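Local coordinates for phospholethanolamine N-methyltransferase 2 (Haemonchus contortus, PDB 4KRI), which probably methylates phosphomonomethylethanolamine, using S-adenosylmethionine as methyl donor, on the nematode route to phosphocholine, at residues A[192-195]-A[199-202]; A[205-210]-A[241-246]; A[211-216]-A[294-299]; A[350-355]-A[367-372]. All blocks are in the same frame, centred on the assembly; numbering follows the deposited sequence.

Contact 1: A[192-195]-A[199-202]; sequences AYEW and NNFI. With 1SH (2-(methylamino)ethyl dihydrogen phosphate), chain E; SAH (S-adenosyl-L-homocysteine), chain D.
Glu194 and Asn200 meet through one strong, nearly straight hydrogen bond. Backbone N of Asn200 gives its proton to Glu194 OE2 at 2.7 Å, with 167° at the hydrogen, and reaches the anti side of that oxygen only 16° out of the carboxylate plane. The Glu194 chain is extended, with CG anti to the backbone N (chi1 -177°), which carries the carboxylate along the loop as far as Asn200. Its OE2 also forms a salt bridge with Arg264, which binds Asn200 OD1 as well, so one guanidinium holds both partners. Closer to the helix, Glu194 CA lies 3.5 Å from the carbonyl O of Phe201, a CA-H...O contact.

Tyr193 and Ile202 cross at about a right angle: CG2 of Ile202 lies 3.9 Å from Tyr193 CB, at the root of the ring rather than at its phenol end. The far end turns to the substrate. C2 of the phosphomonomethylethanolamine lies over a face of the ring, and Tyr193 OH donates to phosphate atom O3 at 2.6 Å. Ile202 serves the other ligand, its N bonding S-adenosylhomocysteine OXT at 2.9 Å.

Helix 187-197 thus lies against the loop that follows it. That loop leads into helix 206-215, onto whose Trp207 and Asn210 Phe201 of the loop packs, while Arg264 ties both segments to helix 255-268.

Contact 2: A[205-210]-A[241-246]; sequences GGWNQN and ASEFGL
Trp207 and Glu243 make the main contact, an aromatic edge against a carboxylate. Glu243 OE2 comes in close to the indole plane and stops 3.4 Å from Trp207 CZ2, while the carboxylate stands almost upright to the ring, the two planes 87° apart. The weakly positive C-H rim of the six-membered ring therefore faces an oxygen, probably a mildly attractive electrostatic arrangement. Two torsions bring the groups together: Trp207 CG lies anti to the backbone N (chi1 167°), reaching toward helix 235-244, and the Glu243 chain folds at chi2 (-72°).

Van der Waals packing adds little. Glu243 CG lies 4.1 Å from Trp207 CH2, and Ser242 OG approaches the same CH2 at the ring edge, also at 4.1 Å. That hydroxyl finds its hydrogen bond on its own helix, with the carbonyl O of Arg238. The backbones stay well apart, the nearest CA atoms, of Trp207 and Glu243, being 11.1 Å from each other, so this is a bridge of side chains at the surface.

Firmer polar links run beside it, through Gln239. Its amide accepts from Asn210 ND2 and donates to the carbonyl O of Trp207, tying the start of helix 206-215 to helix 235-244. The latter ends at Phe244, whose ring packs on Leu211 and Leu214 of helix 206-215.

Contact 3: A[211-216]-A[294-299]; sequences LAILKR and FSRDCI. With SAH (S-adenosyl-L-homocysteine), chain D.
Ile213 sets its CD1 methyl over one face of the Arg296 guanidinium, and the arginine is best followed outward from the strand. Its CB lies 3.8 Å from the amino N of S-adenosylhomocysteine, the atom that donates to the carbonyl O of Arg296 itself. With CG anti to the backbone N (chi1 -178°), the chain next passes the ligand carboxylate, where Arg296 CG is 3.5 Å from SAH O. A bend at chi2 (77°) then takes it toward the helix. CD meets Ile213 CD1, and Arg296 NE is 3.2 Å from Ile213 CD1, a tight approach. The methyl sits above the guanidinium plane, offset toward the rim, which leaves the in-plane N-H groups to polar partners. Arg296 NE forms a salt bridge with Asp297 OD2 at 3.0 Å, NH1 binds Asn210 OD1 and NH2 the carbonyl O of Pro204. Such bonding fixes the rotation of the buried group and would compensate its charge.

Two residues earlier on the strand, Phe294 takes two methyls from two directions. Leu214 CD2 stands over the ring centre, 4.0 Å from the centroid and 10° off the normal, a CH-pi contact, whereas Ile213 CG2 comes at the edge, 3.8 Å from Phe294 CE1.

Helix 206-215 runs roughly antiparallel to the end of strand 290-296, the local axes 10.8 Å apart at their closest. The strand's neighbours are strands 225-229 and 320-329 of the Rossmann-like methyltransferase sheet. Ile213 also touches Leu323 and Thr325 on strand 320-329, and Leu214 reaches Gln239 on helix 235-244.

Contact 4: A[350-355]-A[367-372]; sequences KNLEQI and IEVENM
Leu352 reaches Val369 through two torsions: CG lies anti to the carbonyl carbon (chi1 -76°), and chi2 of 179° extends the chain to CD1, with CD2 branching toward Val369. Leu352 CD2 comes 3.8 Å from Val369 CB, the two side chains lying alongside each other and pointing opposite ways instead of meeting end on. The other branch, CD1, presses on backbone: Leu352 CD1 is 3.6 Å from Glu370 C and equally far from Asn371 N, so it covers the peptide link between those residues. Asn371 CB, at 4.2 Å from Leu352 CD1, completes the patch. The contact is wholly apolar on the helix side and rests on this single leucine, the first residue of its helix.

The first helical turn, which carries Leu352, is closed by two side-chain bonds. Asn351 N gives its proton to Gln354 OE1 at 2.9 Å, in the carbonyl plane, and Gln354 N returns a bond to Asn351 OD1 at 2.8 Å, nearly along the C=O axis. These reciprocal bonds form a capping box with Asn351 as N-cap, and the one from Gln354 N supplements a weak backbone bond to Asn351 O.

Leu352 also touches Asn425 on strand 422-430, which runs antiparallel between strands 320-329 and 367-371. That strand order, with a helix packed over the sheet edge, is characteristic of the class I methyltransferase fold.

How the contacts relate
From the N terminus, contact 1 closes first, a short turn of three intervening residues at the end of helix 187-197. Helix 206-215 follows and serves two contacts: its first part joins helix 235-244 in contact 2, its second part strand 290-296 in contact 3. Contact 3 opens before contact 2 closes, so these two cross along the chain; none of the four nests. Contact 4 comes last, closing the connection from the start of helix 352-362 to strand 367-371. Arg216 links it to contact 3 by salt bridges from NH2 to Glu368 OE2 (2.8 Å) and Glu370 OE1 (3.2 Å). Contacts 1 and 3 share S-adenosylhomocysteine, joining the loop after helix 187-197 to strand 290-296.

Contact 1: A[192-195]-A[199-202]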
# COMPACT_ATOMS: atom_id res chain seq x y z
N ALA A 192 11.99 -14.20 4.19
CA ALA A 192 13.44 -14.31 4.27
C ALA A 192 14.04 -12.96 4.67
O ALA A 192 14.96 -12.90 5.49
CB ALA A 192 14.02 -14.78 2.95
N TYR A 193 13.52 -11.88 4.11
CA TYR A 193 13.94 -10.53 4.51
C TYR A 193 13.66 -10.27 6.00
O TYR A 193 14.52 -9.76 6.72
CB TYR A 193 13.22 -9.47 3.67
CG TYR A 193 13.87 -9.12 2.35
CD1 TYR A 193 15.25 -9.07 2.21
CD2 TYR A 193 13.09 -8.81 1.25
CE1 TYR A 193 15.83 -8.73 1.00
CE2 TYR A 193 13.65 -8.46 0.05
CZ TYR A 193 15.02 -8.42 -0.08
OH TYR A 193 15.58 -8.07 -1.28
N GLU A 194 12.44 -10.60 6.44
CA GLU A 194 12.08 -10.39 7.85
C GLU A 194 13.04 -11.14 8.77
O GLU A 194 13.41 -10.66 9.85
CB GLU A 194 10.64 -10.84 8.12
CG GLU A 194 10.21 -10.58 9.54
CD GLU A 194 8.87 -11.19 9.89
OE1 GLU A 194 8.40 -12.12 9.18
OE2 GLU A 194 8.29 -10.76 10.90
N TRP A 195 13.47 -12.33 8.34
CA TRP A 195 14.37 -13.13 9.15
C TRP A 195 15.69 -12.41 9.39
O TRP A 195 16.19 -12.38 10.51
CB TRP A 195 14.62 -14.50 8.50
CG TRP A 195 15.27 -15.51 9.42
CD1 TRP A 195 14.63 -16.42 10.21
CD2 TRP A 195 16.67 -15.72 9.62
NE1 TRP A 195 15.55 -17.18 10.89
CE2 TRP A 195 16.81 -16.77 10.55
CE3 TRP A 195 17.82 -15.13 9.11
CZ2 TRP A 195 18.05 -17.24 10.98
CZ3 TRP A 195 19.05 -15.59 9.54
CH2 TRP A 195 19.16 -16.64 10.46
N ASN A 199 12.03 -9.22 13.35
CA ASN A 199 10.57 -9.37 13.34
C ASN A 199 9.80 -8.13 12.90
O ASN A 199 10.02 -7.04 13.44
CB ASN A 199 10.07 -9.82 14.72
CG ASN A 199 10.32 -11.29 15.00
OD1 ASN A 199 11.19 -11.91 14.39
ND2 ASN A 199 9.55 -11.86 15.92
N ASN A 200 8.90 -8.31 11.94
CA ASN A 200 8.01 -7.25 11.42
C ASN A 200 8.68 -6.16 10.58
O ASN A 200 8.00 -5.22 10.16
CB ASN A 200 7.19 -6.59 12.54
CG ASN A 200 6.45 -7.61 13.40
OD1 ASN A 200 5.51 -8.27 12.94
ND2 ASN A 200 6.86 -7.72 14.65
N PHE A 201 9.97 -6.29 10.31
CA PHE A 201 10.69 -5.28 9.55
C PHE A 201 11.28 -5.79 8.25
O PHE A 201 11.75 -6.93 8.18
CB PHE A 201 11.79 -4.65 10.41
CG PHE A 201 11.26 -3.71 11.44
CD1 PHE A 201 11.04 -2.37 11.13
CD2 PHE A 201 10.95 -4.16 12.72
CE1 PHE A 201 10.52 -1.49 12.08
CE2 PHE A 201 10.43 -3.29 13.67
CZ PHE A 201 10.22 -1.95 13.35
N ILE A 202 11.29 -4.93 7.24
CA ILE A 202 11.94 -5.22 5.96
C ILE A 202 12.97 -4.12 5.69
O ILE A 202 13.29 -3.81 4.55
CB ILE A 202 10.91 -5.27 4.78
CG1 ILE A 202 9.68 -6.08 5.19
CG2 ILE A 202 11.54 -5.91 3.52
CD1 ILE A 202 9.99 -7.55 5.40
O4 1SH E . 18.82 -4.68 -0.01
P1 1SH E . 17.76 -5.20 -0.99
O1 1SH E . 17.95 -4.66 -2.35
O3 1SH E . 17.82 -6.77 -1.02
O2 1SH E . 16.35 -4.71 -0.48
C1 1SH E . 16.00 -4.96 0.78
C2 1SH E . 14.72 -4.28 1.27
N1 1SH E . 14.75 -2.85 1.37
C3 1SH E . 13.43 -2.42 1.67
N SAH D . 8.83 0.64 5.71
CA SAH D . 8.85 -0.83 5.93
CB SAH D . 8.90 -1.57 4.53
CG SAH D . 10.17 -1.42 3.70
SD SAH D . 10.05 -2.29 2.10
C SAH D . 9.92 -1.23 6.87
O SAH D . 10.59 -0.38 7.43
OXT SAH D . 9.96 -2.38 7.25
C5' SAH D . 9.48 -1.11 0.87
C4' SAH D . 8.07 -1.09 0.66
O4' SAH D . 7.75 0.05 -0.18
C3' SAH D . 7.64 -2.27 -0.12
O3' SAH D . 6.70 -2.99 0.66
C2' SAH D . 7.01 -1.75 -1.33
O2' SAH D . 5.88 -2.50 -1.73
C1' SAH D . 6.65 -0.36 -0.94
N9 SAH D . 6.41 0.54 -2.12
C8 SAH D . 7.24 0.77 -3.16
N7 SAH D . 6.67 1.68 -3.96
C5 SAH D . 5.49 2.06 -3.42
C6 SAH D . 4.50 2.96 -3.81
N6 SAH D . 4.61 3.69 -4.97
N1 SAH D . 3.42 3.10 -3.02
C2 SAH D . 3.29 2.40 -1.88
N3 SAH D . 4.23 1.53 -1.47
C4 SAH D . 5.33 1.33 -2.22

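Contact 2: A[205-210]-A[241-246]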
# COMPACT_ATOMS: atom_id res chain seq x y z
N GLY A 205 18.41 -2.81 10.13
CA GLY A 205 18.56 -2.55 11.55
C GLY A 205 17.38 -2.91 12.42
O GLY A 205 17.47 -2.84 13.65
N GLY A 206 16.26 -3.28 11.80
CA GLY A 206 15.09 -3.74 12.54
C GLY A 206 14.58 -2.75 13.57
O GLY A 206 14.64 -1.54 13.37
N TRP A 207 14.08 -3.28 14.69
CA TRP A 207 13.34 -2.48 15.68
C TRP A 207 14.21 -1.36 16.26
O TRP A 207 13.79 -0.21 16.31
CB TRP A 207 12.83 -3.38 16.82
CG TRP A 207 12.33 -2.62 18.05
CD1 TRP A 207 13.09 -2.04 19.03
CD2 TRP A 207 10.97 -2.40 18.42
NE1 TRP A 207 12.28 -1.46 19.98
CE2 TRP A 207 10.97 -1.67 19.63
CE3 TRP A 207 9.74 -2.74 17.84
CZ2 TRP A 207 9.79 -1.28 20.27
CZ3 TRP A 207 8.58 -2.36 18.48
CH2 TRP A 207 8.61 -1.63 19.68
N ASN A 208 15.42 -1.69 16.70
CA ASN A 208 16.26 -0.68 17.33
C ASN A 208 16.61 0.45 16.38
O ASN A 208 16.68 1.61 16.79
CB ASN A 208 17.55 -1.31 17.87
CG ASN A 208 17.31 -2.17 19.09
OD1 ASN A 208 16.34 -1.97 19.82
ND2 ASN A 208 18.21 -3.13 19.32
N GLN A 209 16.85 0.12 15.12
CA GLN A 209 17.24 1.17 14.18
C GLN A 209 16.05 2.04 13.83
O GLN A 209 16.17 3.26 13.75
CB GLN A 209 17.85 0.59 12.90
CG GLN A 209 18.34 1.66 11.93
CD GLN A 209 19.50 2.49 12.48
OE1 GLN A 209 20.45 1.94 13.03
NE2 GLN A 209 19.43 3.81 12.32
N ASN A 210 14.90 1.42 13.63
CA ASN A 210 13.72 2.22 13.33
C ASN A 210 13.37 3.17 14.47
O ASN A 210 12.91 4.29 14.23
CB ASN A 210 12.52 1.34 12.96
CG ASN A 210 11.48 2.12 12.21
OD1 ASN A 210 11.70 2.53 11.07
ND2 ASN A 210 10.34 2.37 12.85
N ALA A 241 3.05 3.60 16.72
CA ALA A 241 1.86 3.63 17.54
C ALA A 241 2.19 3.18 18.97
O ALA A 241 1.76 3.82 19.94
CB ALA A 241 0.76 2.75 16.95
N SER A 242 2.93 2.08 19.11
CA SER A 242 3.10 1.53 20.46
C SER A 242 4.07 2.35 21.32
O SER A 242 3.90 2.44 22.53
CB SER A 242 3.54 0.07 20.41
OG SER A 242 4.81 -0.04 19.79
N GLU A 243 5.06 2.96 20.69
CA GLU A 243 6.09 3.71 21.41
C GLU A 243 5.73 5.17 21.64
O GLU A 243 6.08 5.74 22.68
CB GLU A 243 7.42 3.65 20.65
CG GLU A 243 8.10 2.30 20.70
CD GLU A 243 8.69 2.01 22.07
OE1 GLU A 243 9.33 2.92 22.66
OE2 GLU A 243 8.52 0.88 22.56
N PHE A 244 5.06 5.78 20.67
CA PHE A 244 4.75 7.20 20.77
C PHE A 244 3.26 7.51 20.85
O PHE A 244 2.88 8.66 21.06
CB PHE A 244 5.38 7.95 19.59
CG PHE A 244 6.88 7.83 19.54
CD1 PHE A 244 7.68 8.72 20.24
CD2 PHE A 244 7.49 6.83 18.79
CE1 PHE A 244 9.06 8.62 20.20
CE2 PHE A 244 8.86 6.72 18.74
CZ PHE A 244 9.65 7.62 19.44
N GLY A 245 2.41 6.50 20.67
CA GLY A 245 0.98 6.73 20.75
C GLY A 245 0.43 7.49 19.56
O GLY A 245 -0.62 8.13 19.65
N LEU A 246 1.16 7.42 18.45
CA LEU A 246 0.71 8.06 17.22
C LEU A 246 -0.43 7.27 16.61
O LEU A 246 -0.51 6.05 16.77
CB LEU A 246 1.86 8.12 16.22
CG LEU A 246 3.02 9.03 16.62
CD1 LEU A 246 4.13 8.94 15.59
CD2 LEU A 246 2.50 10.44 16.73

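Contact 3: A[211-216]-A[294-299]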
# COMPACT_ATOMS: atom_id res chain seq x y z
N LEU A 211 13.61 2.76 15.70
CA LEU A 211 13.32 3.64 16.83
C LEU A 211 14.25 4.85 16.81
O LEU A 211 13.83 5.97 17.09
CB LEU A 211 13.46 2.89 18.16
CG LEU A 211 13.12 3.71 19.41
CD1 LEU A 211 11.64 4.07 19.40
CD2 LEU A 211 13.47 2.93 20.67
N ALA A 212 15.51 4.62 16.48
CA ALA A 212 16.48 5.70 16.40
C ALA A 212 16.08 6.70 15.31
O ALA A 212 16.20 7.91 15.50
CB ALA A 212 17.88 5.14 16.15
N ILE A 213 15.58 6.19 14.19
CA ILE A 213 15.12 7.05 13.10
C ILE A 213 13.88 7.85 13.50
O ILE A 213 13.80 9.06 13.24
CB ILE A 213 14.85 6.23 11.83
CG1 ILE A 213 16.15 5.56 11.39
CG2 ILE A 213 14.29 7.10 10.71
CD1 ILE A 213 16.06 4.86 10.09
N LEU A 214 12.92 7.20 14.15
CA LEU A 214 11.70 7.90 14.58
C LEU A 214 12.00 9.07 15.51
O LEU A 214 11.32 10.10 15.47
CB LEU A 214 10.75 6.94 15.29
CG LEU A 214 9.99 6.01 14.35
CD1 LEU A 214 9.13 5.03 15.16
CD2 LEU A 214 9.13 6.81 13.38
N LYS A 215 13.02 8.92 16.34
CA LYS A 215 13.39 9.98 17.26
C LYS A 215 13.90 11.24 16.56
O LYS A 215 13.87 12.32 17.12
CB LYS A 215 14.42 9.47 18.27
CG LYS A 215 13.78 8.61 19.37
CD LYS A 215 14.84 8.00 20.30
CE LYS A 215 14.19 7.06 21.32
NZ LYS A 215 15.20 6.39 22.18
N ARG A 216 14.35 11.08 15.32
CA ARG A 216 14.86 12.23 14.58
C ARG A 216 13.76 13.15 14.04
O ARG A 216 14.04 14.19 13.45
CB ARG A 216 15.82 11.77 13.49
CG ARG A 216 16.98 10.99 14.09
CD ARG A 216 18.04 10.68 13.09
NE ARG A 216 18.58 11.89 12.48
CZ ARG A 216 19.64 11.90 11.69
NH1 ARG A 216 20.26 10.76 11.43
NH2 ARG A 216 20.07 13.03 11.15
N PHE A 294 6.14 9.64 7.06
CA PHE A 294 7.35 8.87 7.31
C PHE A 294 7.49 7.87 6.19
O PHE A 294 6.52 7.21 5.82
CB PHE A 294 7.17 8.12 8.64
CG PHE A 294 8.36 7.29 9.04
CD1 PHE A 294 9.60 7.87 9.23
CD2 PHE A 294 8.22 5.93 9.28
CE1 PHE A 294 10.70 7.10 9.62
CE2 PHE A 294 9.31 5.15 9.67
CZ PHE A 294 10.55 5.74 9.85
N SER A 295 8.69 7.70 5.66
CA SER A 295 8.89 6.65 4.67
C SER A 295 10.22 6.01 4.89
O SER A 295 11.25 6.66 4.80
CB SER A 295 8.79 7.20 3.25
OG SER A 295 8.92 6.12 2.33
N ARG A 296 10.21 4.72 5.21
CA ARG A 296 11.45 4.05 5.59
C ARG A 296 11.90 3.05 4.52
O ARG A 296 11.31 1.96 4.40
CB ARG A 296 11.21 3.36 6.93
CG ARG A 296 12.40 2.65 7.49
CD ARG A 296 13.42 3.60 8.10
NE ARG A 296 14.70 2.92 7.99
CZ ARG A 296 15.09 1.96 8.83
NH1 ARG A 296 14.32 1.65 9.87
NH2 ARG A 296 16.24 1.34 8.64
N ASP A 297 12.90 3.45 3.74
CA ASP A 297 13.55 2.59 2.76
C ASP A 297 12.58 2.06 1.70
O ASP A 297 12.62 0.89 1.31
CB ASP A 297 14.33 1.48 3.49
CG ASP A 297 15.36 2.06 4.43
OD1 ASP A 297 15.95 3.12 4.10
OD2 ASP A 297 15.57 1.50 5.52
N CYS A 298 11.73 2.97 1.23
CA CYS A 298 10.73 2.69 0.22
C CYS A 298 11.01 3.43 -1.09
O CYS A 298 10.88 2.85 -2.17
CB CYS A 298 9.34 3.11 0.74
SG CYS A 298 8.07 3.44 -0.53
N ILE A 299 11.41 4.69 -1.01
CA ILE A 299 11.28 5.53 -2.20
C ILE A 299 12.31 5.28 -3.29
O ILE A 299 12.18 5.82 -4.38
CB ILE A 299 11.11 7.04 -1.90
CG1 ILE A 299 12.42 7.69 -1.48
CG2 ILE A 299 10.00 7.26 -0.86
CD1 ILE A 299 12.39 9.23 -1.60
N SAH D . 8.83 0.64 5.71
CA SAH D . 8.85 -0.83 5.93
CB SAH D . 8.90 -1.57 4.53
CG SAH D . 10.17 -1.42 3.70
SD SAH D . 10.05 -2.29 2.10
C SAH D . 9.92 -1.23 6.87
O SAH D . 10.59 -0.38 7.43
OXT SAH D . 9.96 -2.38 7.25
C5' SAH D . 9.48 -1.11 0.87
C4' SAH D . 8.07 -1.09 0.66
O4' SAH D . 7.75 0.05 -0.18
C3' SAH D . 7.64 -2.27 -0.12
O3' SAH D . 6.70 -2.99 0.66
C2' SAH D . 7.01 -1.75 -1.33
O2' SAH D . 5.88 -2.50 -1.73
C1' SAH D . 6.65 -0.36 -0.94
N9 SAH D . 6.41 0.54 -2.12
C8 SAH D . 7.24 0.77 -3.16
N7 SAH D . 6.67 1.68 -3.96
C5 SAH D . 5.49 2.06 -3.42
C6 SAH D . 4.50 2.96 -3.81
N6 SAH D . 4.61 3.69 -4.97
N1 SAH D . 3.42 3.10 -3.02
C2 SAH D . 3.29 2.40 -1.88
N3 SAH D . 4.23 1.53 -1.47
C4 SAH D . 5.33 1.33 -2.22

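Contact 4: A[350-355]-A[367-372]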
# COMPACT_ATOMS: atom_id res chain seq x y z
N LYS A 350 18.70 8.34 -6.34
CA LYS A 350 19.10 9.74 -6.39
C LYS A 350 20.19 9.98 -5.36
O LYS A 350 20.38 9.17 -4.45
CB LYS A 350 17.91 10.63 -6.04
CG LYS A 350 16.71 10.48 -6.94
CD LYS A 350 16.47 11.76 -7.69
CE LYS A 350 15.01 11.93 -8.06
NZ LYS A 350 14.56 10.97 -9.10
N ASN A 351 20.90 11.10 -5.49
CA ASN A 351 21.84 11.53 -4.46
C ASN A 351 21.22 12.60 -3.58
O ASN A 351 20.08 13.02 -3.81
CB ASN A 351 23.19 11.97 -5.06
CG ASN A 351 23.06 13.17 -5.98
OD1 ASN A 351 22.24 14.06 -5.77
ND2 ASN A 351 23.91 13.22 -7.00
N LEU A 352 21.94 13.04 -2.55
CA LEU A 352 21.34 13.99 -1.60
C LEU A 352 21.10 15.35 -2.24
O LEU A 352 20.13 16.05 -1.89
CB LEU A 352 22.22 14.14 -0.36
CG LEU A 352 22.18 12.99 0.66
CD1 LEU A 352 23.11 13.26 1.82
CD2 LEU A 352 20.77 12.77 1.15
N GLU A 353 21.98 15.73 -3.16
CA GLU A 353 21.85 17.00 -3.86
C GLU A 353 20.52 17.02 -4.59
O GLU A 353 19.83 18.04 -4.61
CB GLU A 353 22.99 17.17 -4.88
CG GLU A 353 24.39 17.20 -4.29
CD GLU A 353 25.46 16.67 -5.25
OE1 GLU A 353 25.35 16.93 -6.47
OE2 GLU A 353 26.40 15.98 -4.79
N GLN A 354 20.18 15.89 -5.20
CA GLN A 354 18.96 15.82 -6.00
C GLN A 354 17.72 15.88 -5.13
O GLN A 354 16.74 16.55 -5.47
CB GLN A 354 18.98 14.55 -6.86
CG GLN A 354 19.99 14.65 -8.00
CD GLN A 354 20.20 13.32 -8.70
OE1 GLN A 354 20.32 12.28 -8.06
NE2 GLN A 354 20.23 13.36 -10.02
N ILE A 355 17.76 15.17 -4.01
CA ILE A 355 16.65 15.18 -3.06
C ILE A 355 16.42 16.59 -2.53
O ILE A 355 15.28 17.06 -2.47
CB ILE A 355 16.90 14.19 -1.92
CG1 ILE A 355 16.93 12.77 -2.47
CG2 ILE A 355 15.81 14.31 -0.86
CD1 ILE A 355 15.59 12.34 -3.09
N ILE A 367 15.19 22.07 5.63
CA ILE A 367 15.62 20.80 5.04
C ILE A 367 16.89 20.27 5.70
O ILE A 367 17.90 20.97 5.79
CB ILE A 367 15.85 20.95 3.52
CG1 ILE A 367 14.51 21.25 2.82
CG2 ILE A 367 16.52 19.71 2.94
CD1 ILE A 367 14.66 21.80 1.40
N GLU A 368 16.83 19.02 6.15
CA GLU A 368 18.00 18.31 6.67
C GLU A 368 18.30 17.11 5.78
O GLU A 368 17.39 16.31 5.49
CB GLU A 368 17.73 17.84 8.10
CG GLU A 368 18.87 17.03 8.71
CD GLU A 368 18.54 16.46 10.09
OE1 GLU A 368 17.44 16.76 10.62
OE2 GLU A 368 19.38 15.72 10.65
N VAL A 369 19.55 16.97 5.35
CA VAL A 369 19.94 15.76 4.64
C VAL A 369 21.18 15.16 5.29
O VAL A 369 22.04 15.88 5.81
CB VAL A 369 20.22 16.00 3.14
CG1 VAL A 369 18.93 16.29 2.39
CG2 VAL A 369 21.24 17.14 2.95
N GLU A 370 21.27 13.83 5.28
CA GLU A 370 22.44 13.16 5.84
C GLU A 370 22.83 11.90 5.09
O GLU A 370 21.97 11.10 4.72
CB GLU A 370 22.22 12.82 7.31
CG GLU A 370 23.39 12.06 7.92
CD GLU A 370 23.35 12.04 9.44
OE1 GLU A 370 23.08 13.11 10.03
OE2 GLU A 370 23.61 10.97 10.03
N ASN A 371 24.13 11.72 4.88
CA ASN A 371 24.64 10.48 4.32
C ASN A 371 24.90 9.50 5.46
O ASN A 371 25.87 9.64 6.19
CB ASN A 371 25.94 10.76 3.55
CG ASN A 371 26.56 9.50 2.97
OD1 ASN A 371 25.97 8.42 3.04
ND2 ASN A 371 27.74 9.63 2.38
N MET A 372 24.01 8.52 5.61
CA MET A 372 24.11 7.56 6.72
C MET A 372 24.77 6.27 6.29
O MET A 372 24.64 5.24 6.95
CB MET A 372 22.73 7.25 7.29
CG MET A 372 22.00 8.45 7.81
SD MET A 372 20.45 7.98 8.64
CE MET A 372 19.57 7.05 7.37